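Gp26 (PDB 4JZ5) probably hydrolyses peptidoglycan of the Listeria cell wall, as a phage endolysin whose catalytic domain belongs to glycosyl hydrolase family 25. Local coordinates at residues V47-S52 against M74-Y79; I28-P33 against Y58-E63. All coordinates share one frame; numbering follows the deposited sequence. Where two conformers were deposited one is given.

How the contacts relate
Contact 1 is core and contact 2 lies nearer the surface: their centres sit about 6 Å and about 13 Å from the centre of the chain, and about 10 Å from each other. In 47-52 against 74-79 two adjacent parallel strands are joined by backbone hydrogen bonds and packed with apolar and aromatic groups. In 28-33 against 58-63 two turns meet through a carboxylate, a guanidinium lying over a proline and a water. The segments alternate along the chain. R50 of contact 1 reaches contact 2, its NE forming a 2.8 Å salt bridge to D59 OD2, while strand 25-28, which leads into 28-33, pairs in parallel with strand 46-53.

Contact 1: V47-S52 against M74-Y79; sequences VVIRSS and MPFGLY
The backbone O of Y79 receives the N-H of S51 at 2.8 Å with a nearly straight N-H...O angle of 170°. This bond belongs to two neighbouring parallel strands, 46-53 and 76-81, of the barrel-like β/α fold of glycosyl hydrolase family 25. CA of R50 also approaches Y79 O, a CA-H...O contact of 3.3 Å. The bonds run from P75 O to S51 N, and the bridged pairs V47-F76, V48-G77, I49-L78 and R50-Y79 fix the register.

On the face carrying I49 and L78, these two side chains lie alongside each other, pointing the same way, and CG1 of I49 presses on CD2 of L78 at 3.4 Å, tighter than usual carbon contact. CD1 of I49 extends to CE2 of the F76 ring, and L69 of helix 62-72 touches both I49 and F76. On the other face, CG of Y79 stands between its backbone N and carbonyl carbon (chi1 76°), which turns the ring over R50. V48 CG1 meets that ring at its edge, 3.9 Å from CD2, whereas R50 CA sits over one face, 3.8 Å from the centroid and 18° off the normal, a CH-pi contact.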
loop_
_atom_site.group_PDB
_atom_site.type_symbol
_atom_site.label_atom_id
_atom_site.label_comp_id
_atom_site.label_asym_id
_atom_site.label_seq_id
_atom_site.Cartn_x
_atom_site.Cartn_y
_atom_site.Cartn_z
ATOM N N VAL A 47 -7.708 -1.438 -4.700
ATOM C CA VAL A 47 -7.278 -0.168 -4.129
ATOM C C VAL A 47 -6.553 -0.435 -2.819
ATOM O O VAL A 47 -7.014 -1.228 -2.008
ATOM C CB VAL A 47 -8.475 0.775 -3.884
ATOM C CG1 VAL A 47 -8.032 2.087 -3.237
ATOM C CG2 VAL A 47 -9.209 1.054 -5.187
ATOM N N VAL A 48 -5.419 0.224 -2.606
ATOM C CA VAL A 48 -4.743 0.206 -1.318
ATOM C C VAL A 48 -4.929 1.572 -0.662
ATOM O O VAL A 48 -4.682 2.594 -1.287
ATOM C CB VAL A 48 -3.238 -0.092 -1.446
ATOM C CG1 VAL A 48 -2.706 -0.596 -0.100
ATOM C CG2 VAL A 48 -2.969 -1.119 -2.542
ATOM N N ILE A 49 -5.376 1.599 0.591
ATOM C CA ILE A 49 -5.606 2.852 1.283
ATOM C C ILE A 49 -4.636 3.016 2.430
ATOM O O ILE A 49 -4.250 2.051 3.089
ATOM C CB ILE A 49 -7.064 3.010 1.773
ATOM C CG1 ILE A 49 -7.391 2.094 2.944
ATOM C CG2 ILE A 49 -8.024 2.766 0.625
ATOM C CD1 ILE A 49 -8.827 2.183 3.406
ATOM N N ARG A 50 -4.233 4.251 2.692
ATOM C CA ARG A 50 -3.298 4.529 3.781
ATOM C C ARG A 50 -3.979 4.375 5.130
ATOM O O ARG A 50 -5.034 4.963 5.363
ATOM C CB ARG A 50 -2.719 5.937 3.670
ATOM C CG ARG A 50 -1.544 6.160 4.621
ATOM C CD ARG A 50 -0.789 7.443 4.342
ATOM N NE ARG A 50 -1.535 8.607 4.796
ATOM C CZ ARG A 50 -1.067 9.850 4.770
ATOM N NH1 ARG A 50 0.150 10.098 4.306
ATOM N NH2 ARG A 50 -1.822 10.843 5.211
ATOM N N SER A 51 -3.358 3.609 6.028
ATOM C CA SER A 51 -3.895 3.384 7.356
ATOM C C SER A 51 -3.501 4.446 8.366
ATOM O O SER A 51 -4.302 4.831 9.219
ATOM C CB SER A 51 -3.421 2.032 7.881
ATOM O OG SER A 51 -2.007 1.949 7.972
ATOM N N SER A 52 -2.250 4.895 8.288
ATOM C CA SER A 52 -1.623 5.563 9.406
ATOM C C SER A 52 -0.256 6.092 8.994
ATOM O O SER A 52 0.368 5.573 8.070
ATOM C CB SER A 52 -1.478 4.588 10.581
ATOM O OG SER A 52 -1.142 3.278 10.149
ATOM N N MET A 74 -15.506 -2.925 -3.920
ATOM C CA MET A 74 -14.142 -2.859 -4.449
ATOM C C MET A 74 -13.199 -3.539 -3.475
ATOM O O MET A 74 -13.104 -3.110 -2.330
ATOM C CB MET A 74 -13.716 -1.413 -4.637
ATOM C CG MET A 74 -12.267 -1.257 -5.057
ATOM S SD MET A 74 -11.858 -1.861 -6.702
ATOM C CE MET A 74 -12.678 -0.603 -7.700
ATOM N N PRO A 75 -12.477 -4.574 -3.920
ATOM C CA PRO A 75 -11.501 -5.178 -3.007
ATOM C C PRO A 75 -10.403 -4.179 -2.663
ATOM O O PRO A 75 -9.995 -3.374 -3.497
ATOM C CB PRO A 75 -10.965 -6.378 -3.793
ATOM C CG PRO A 75 -11.247 -6.075 -5.209
ATOM C CD PRO A 75 -12.494 -5.239 -5.235
ATOM N N PHE A 76 -9.939 -4.218 -1.420
ATOM C CA PHE A 76 -8.953 -3.260 -0.994
ATOM C C PHE A 76 -8.055 -3.796 0.102
ATOM O O PHE A 76 -8.327 -4.789 0.756
ATOM C CB PHE A 76 -9.638 -1.935 -0.564
ATOM C CG PHE A 76 -10.260 -1.970 0.805
ATOM C CD1 PHE A 76 -11.531 -2.478 0.988
ATOM C CD2 PHE A 76 -9.572 -1.481 1.911
ATOM C CE1 PHE A 76 -12.111 -2.514 2.244
ATOM C CE2 PHE A 76 -10.151 -1.503 3.171
ATOM C CZ PHE A 76 -11.428 -2.027 3.332
ATOM N N GLY A 77 -6.950 -3.095 0.268
ATOM C CA GLY A 77 -5.976 -3.354 1.304
ATOM C C GLY A 77 -5.537 -2.071 1.979
ATOM O O GLY A 77 -6.004 -0.986 1.639
ATOM N N LEU A 78 -4.602 -2.187 2.918
ATOM C CA LEU A 78 -4.108 -1.047 3.698
ATOM C C LEU A 78 -2.603 -0.940 3.601
ATOM O O LEU A 78 -1.920 -1.968 3.534
ATOM C CB LEU A 78 -4.408 -1.201 5.189
ATOM C CG LEU A 78 -5.851 -1.471 5.590
ATOM C CD1 LEU A 78 -5.941 -1.574 7.102
ATOM C CD2 LEU A 78 -6.835 -0.453 5.067
ATOM N N TYR A 79 -2.070 0.280 3.648
ATOM C CA TYR A 79 -0.636 0.461 3.793
ATOM C C TYR A 79 -0.340 1.456 4.905
ATOM O O TYR A 79 -0.990 2.490 5.038
ATOM C CB TYR A 79 0.035 0.883 2.464
ATOM C CG TYR A 79 -0.152 2.331 2.046
ATOM C CD1 TYR A 79 0.735 3.318 2.466
ATOM C CD2 TYR A 79 -1.184 2.711 1.193
ATOM C CE1 TYR A 79 0.596 4.638 2.076
ATOM C CE2 TYR A 79 -1.336 4.043 0.799
ATOM C CZ TYR A 79 -0.432 4.993 1.240
ATOM O OH TYR A 79 -0.557 6.314 0.878
#

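Contact 2: I28-P33 against Y58-E63; sequences ISKWQP and YDERLE
The carboxylate of D59 reaches across to the turn S29-Q32, where its OD2 accepts the backbone N-H of K30 at 2.9 Å through the syn lone pair, with an N-H...O angle of 150°. CG of D59 is anti to the backbone N (chi1 -179°), which points the carboxylate toward the turn at K30. Its OD1 accepts from R61 N, which comes from above the carboxylate plane and closes an Asx turn. With R50 NE as a third partner, on OD2, three groups fix the carboxylate's rotation.

The facing turn has a matching device, an ST turn in which S29 OG accepts from W31 N. Bends at chi2 and chi3 lay the K30 chain over the W31 indole, CD standing above the ring centre, and alongside E60, with K30 CG 3.7 Å from E60 OE1. The charged ends do not touch, NZ being 4.7 Å from E60 OE2, which forms a salt bridge with K57.

R61 packs its CG 3.6 Å from K30 CA, then bends at chi2 (-71°) to bring the guanidinium over P33, whose CB lies 3.4 Å above one face. At the guanidinium edge, in plane, a water accepts from R61 NE at 2.9 Å and donates to K30 O, while R61 NH1 bonds Q64.

R61 is the N-cap of helix 62-72. The contact thus joins the start of that helix to the loop leaving strand 25-28, with R50 of strand 46-53 beside both and L62 packing on A100 and C104 of helix 87-106.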
loop_
_atom_site.group_PDB
_atom_site.type_symbol
_atom_site.label_atom_id
_atom_site.label_comp_id
_atom_site.label_asym_id
_atom_site.label_seq_id
_atom_site.Cartn_x
_atom_site.Cartn_y
_atom_site.Cartn_z
ATOM N N ILE A 28 -4.599 5.276 -2.403
ATOM C CA ILE A 28 -5.175 6.549 -1.998
ATOM C C ILE A 28 -4.981 6.759 -0.501
ATOM O O ILE A 28 -4.693 5.829 0.266
ATOM C CB ILE A 28 -6.673 6.660 -2.381
ATOM C CG1 ILE A 28 -7.496 5.579 -1.678
ATOM C CG2 ILE A 28 -6.836 6.585 -3.882
ATOM C CD1 ILE A 28 -9.000 5.699 -1.911
ATOM N N SER A 29 -5.163 8.010 -0.102
ATOM C CA SER A 29 -4.961 8.437 1.265
ATOM C C SER A 29 -5.791 9.689 1.504
ATOM O O SER A 29 -6.686 10.021 0.731
ATOM C CB SER A 29 -3.485 8.753 1.513
ATOM O OG SER A 29 -3.115 9.936 0.828
ATOM N N LYS A 30 -5.464 10.411 2.561
ATOM C CA LYS A 30 -6.125 11.685 2.823
ATOM C C LYS A 30 -5.910 12.687 1.691
ATOM O O LYS A 30 -6.655 13.666 1.592
ATOM C CB LYS A 30 -5.643 12.282 4.150
ATOM C CG LYS A 30 -4.217 12.747 4.141
ATOM C CD LYS A 30 -4.132 14.223 3.837
ATOM C CE LYS A 30 -3.281 14.931 4.866
ATOM N NZ LYS A 30 -3.379 16.411 4.738
ATOM N N TRP A 31 -4.907 12.465 0.848
ATOM C CA TRP A 31 -4.652 13.366 -0.270
ATOM C C TRP A 31 -5.678 13.230 -1.394
ATOM O O TRP A 31 -5.686 14.033 -2.328
ATOM C CB TRP A 31 -3.234 13.137 -0.791
ATOM C CG TRP A 31 -2.208 13.526 0.214
ATOM C CD1 TRP A 31 -1.374 12.702 0.899
ATOM C CD2 TRP A 31 -1.922 14.851 0.665
ATOM N NE1 TRP A 31 -0.574 13.430 1.749
ATOM C CE2 TRP A 31 -0.895 14.754 1.624
ATOM C CE3 TRP A 31 -2.438 16.113 0.351
ATOM C CZ2 TRP A 31 -0.370 15.872 2.271
ATOM C CZ3 TRP A 31 -1.916 17.221 0.993
ATOM C CH2 TRP A 31 -0.891 17.093 1.942
ATOM N N GLN A 32 -6.542 12.229 -1.285
ATOM C CA GLN A 32 -7.695 12.079 -2.158
ATOM C C GLN A 32 -8.946 12.174 -1.290
ATOM O O GLN A 32 -9.573 11.161 -0.984
ATOM C CB GLN A 32 -7.645 10.748 -2.911
ATOM C CG GLN A 32 -6.562 10.658 -3.982
ATOM C CD GLN A 32 -5.171 10.532 -3.411
ATOM O OE1 GLN A 32 -4.937 9.779 -2.446
ATOM N NE2 GLN A 32 -4.224 11.239 -4.010
ATOM N N PRO A 33 -9.289 13.389 -0.844
ATOM C CA PRO A 33 -10.376 13.497 0.134
ATOM C C PRO A 33 -11.751 13.179 -0.418
ATOM O O PRO A 33 -12.617 12.788 0.367
ATOM C CB PRO A 33 -10.297 14.962 0.577
ATOM C CG PRO A 33 -9.638 15.666 -0.589
ATOM C CD PRO A 33 -8.627 14.683 -1.086
ATOM N N TYR A 58 -3.857 7.995 12.620
ATOM C CA TYR A 58 -4.480 7.271 11.528
ATOM C C TYR A 58 -4.728 8.243 10.391
ATOM O O TYR A 58 -4.924 9.439 10.613
ATOM C CB TYR A 58 -5.785 6.616 11.984
ATOM C CG TYR A 58 -5.523 5.589 13.060
ATOM C CD1 TYR A 58 -5.096 4.309 12.733
ATOM C CD2 TYR A 58 -5.639 5.915 14.405
ATOM C CE1 TYR A 58 -4.826 3.370 13.721
ATOM C CE2 TYR A 58 -5.378 4.980 15.401
ATOM C CZ TYR A 58 -4.966 3.714 15.052
ATOM O OH TYR A 58 -4.710 2.793 16.053
ATOM N N ASP A 59 -4.711 7.751 9.164
ATOM C CA ASP A 59 -5.042 8.607 8.034
ATOM C C ASP A 59 -6.465 9.129 8.191
ATOM O O ASP A 59 -7.381 8.367 8.530
ATOM C CB ASP A 59 -4.874 7.832 6.737
ATOM C CG ASP A 59 -5.183 8.669 5.518
ATOM O OD1 ASP A 59 -6.385 8.799 5.193
ATOM O OD2 ASP A 59 -4.236 9.203 4.894
ATOM N N GLU A 60 -6.644 10.421 7.948
ATOM C CA GLU A 60 -7.911 11.082 8.192
ATOM C C GLU A 60 -9.050 10.564 7.330
ATOM O O GLU A 60 -10.211 10.809 7.657
ATOM C CB GLU A 60 -7.752 12.587 7.960
ATOM C CG GLU A 60 -6.770 13.281 8.915
ATOM C CD GLU A 60 -5.312 13.335 8.419
ATOM O OE1 GLU A 60 -4.818 12.401 7.747
ATOM O OE2 GLU A 60 -4.631 14.343 8.734
ATOM N N ARG A 61 -8.741 9.893 6.227
ATOM C CA ARG A 61 -9.770 9.356 5.350
ATOM C C ARG A 61 -9.850 7.833 5.407
ATOM O O ARG A 61 -10.544 7.239 4.590
ATOM C CB ARG A 61 -9.553 9.810 3.895
ATOM C CG ARG A 61 -9.593 11.328 3.680
ATOM C CD ARG A 61 -10.963 11.959 3.819
ATOM N NE ARG A 61 -10.817 13.416 3.857
ATOM C CZ ARG A 61 -11.812 14.288 3.769
ATOM N NH1 ARG A 61 -13.056 13.875 3.612
ATOM N NH2 ARG A 61 -11.552 15.586 3.824
ATOM N N LEU A 62 -9.144 7.205 6.344
ATOM C CA LEU A 62 -9.150 5.746 6.432
ATOM C C LEU A 62 -10.567 5.169 6.469
ATOM O O LEU A 62 -10.915 4.290 5.672
ATOM C CB LEU A 62 -8.392 5.297 7.678
ATOM C CG LEU A 62 -8.551 3.825 8.073
ATOM C CD1 LEU A 62 -7.994 2.916 7.008
ATOM C CD2 LEU A 62 -7.841 3.568 9.391
ATOM N N GLU A 63 -11.394 5.655 7.380
ATOM C CA GLU A 63 -12.712 5.076 7.512
ATOM C C GLU A 63 -13.600 5.437 6.336
ATOM O O GLU A 63 -14.365 4.601 5.864
ATOM C CB GLU A 63 -13.323 5.465 8.845
ATOM C CG GLU A 63 -12.519 4.865 10.002
ATOM C CD GLU A 63 -13.025 5.255 11.361
ATOM O OE1 GLU A 63 -14.223 5.555 11.478
ATOM O OE2 GLU A 63 -12.215 5.264 12.313
HETATM O O HOH W 1 -8.235 14.707 3.627
#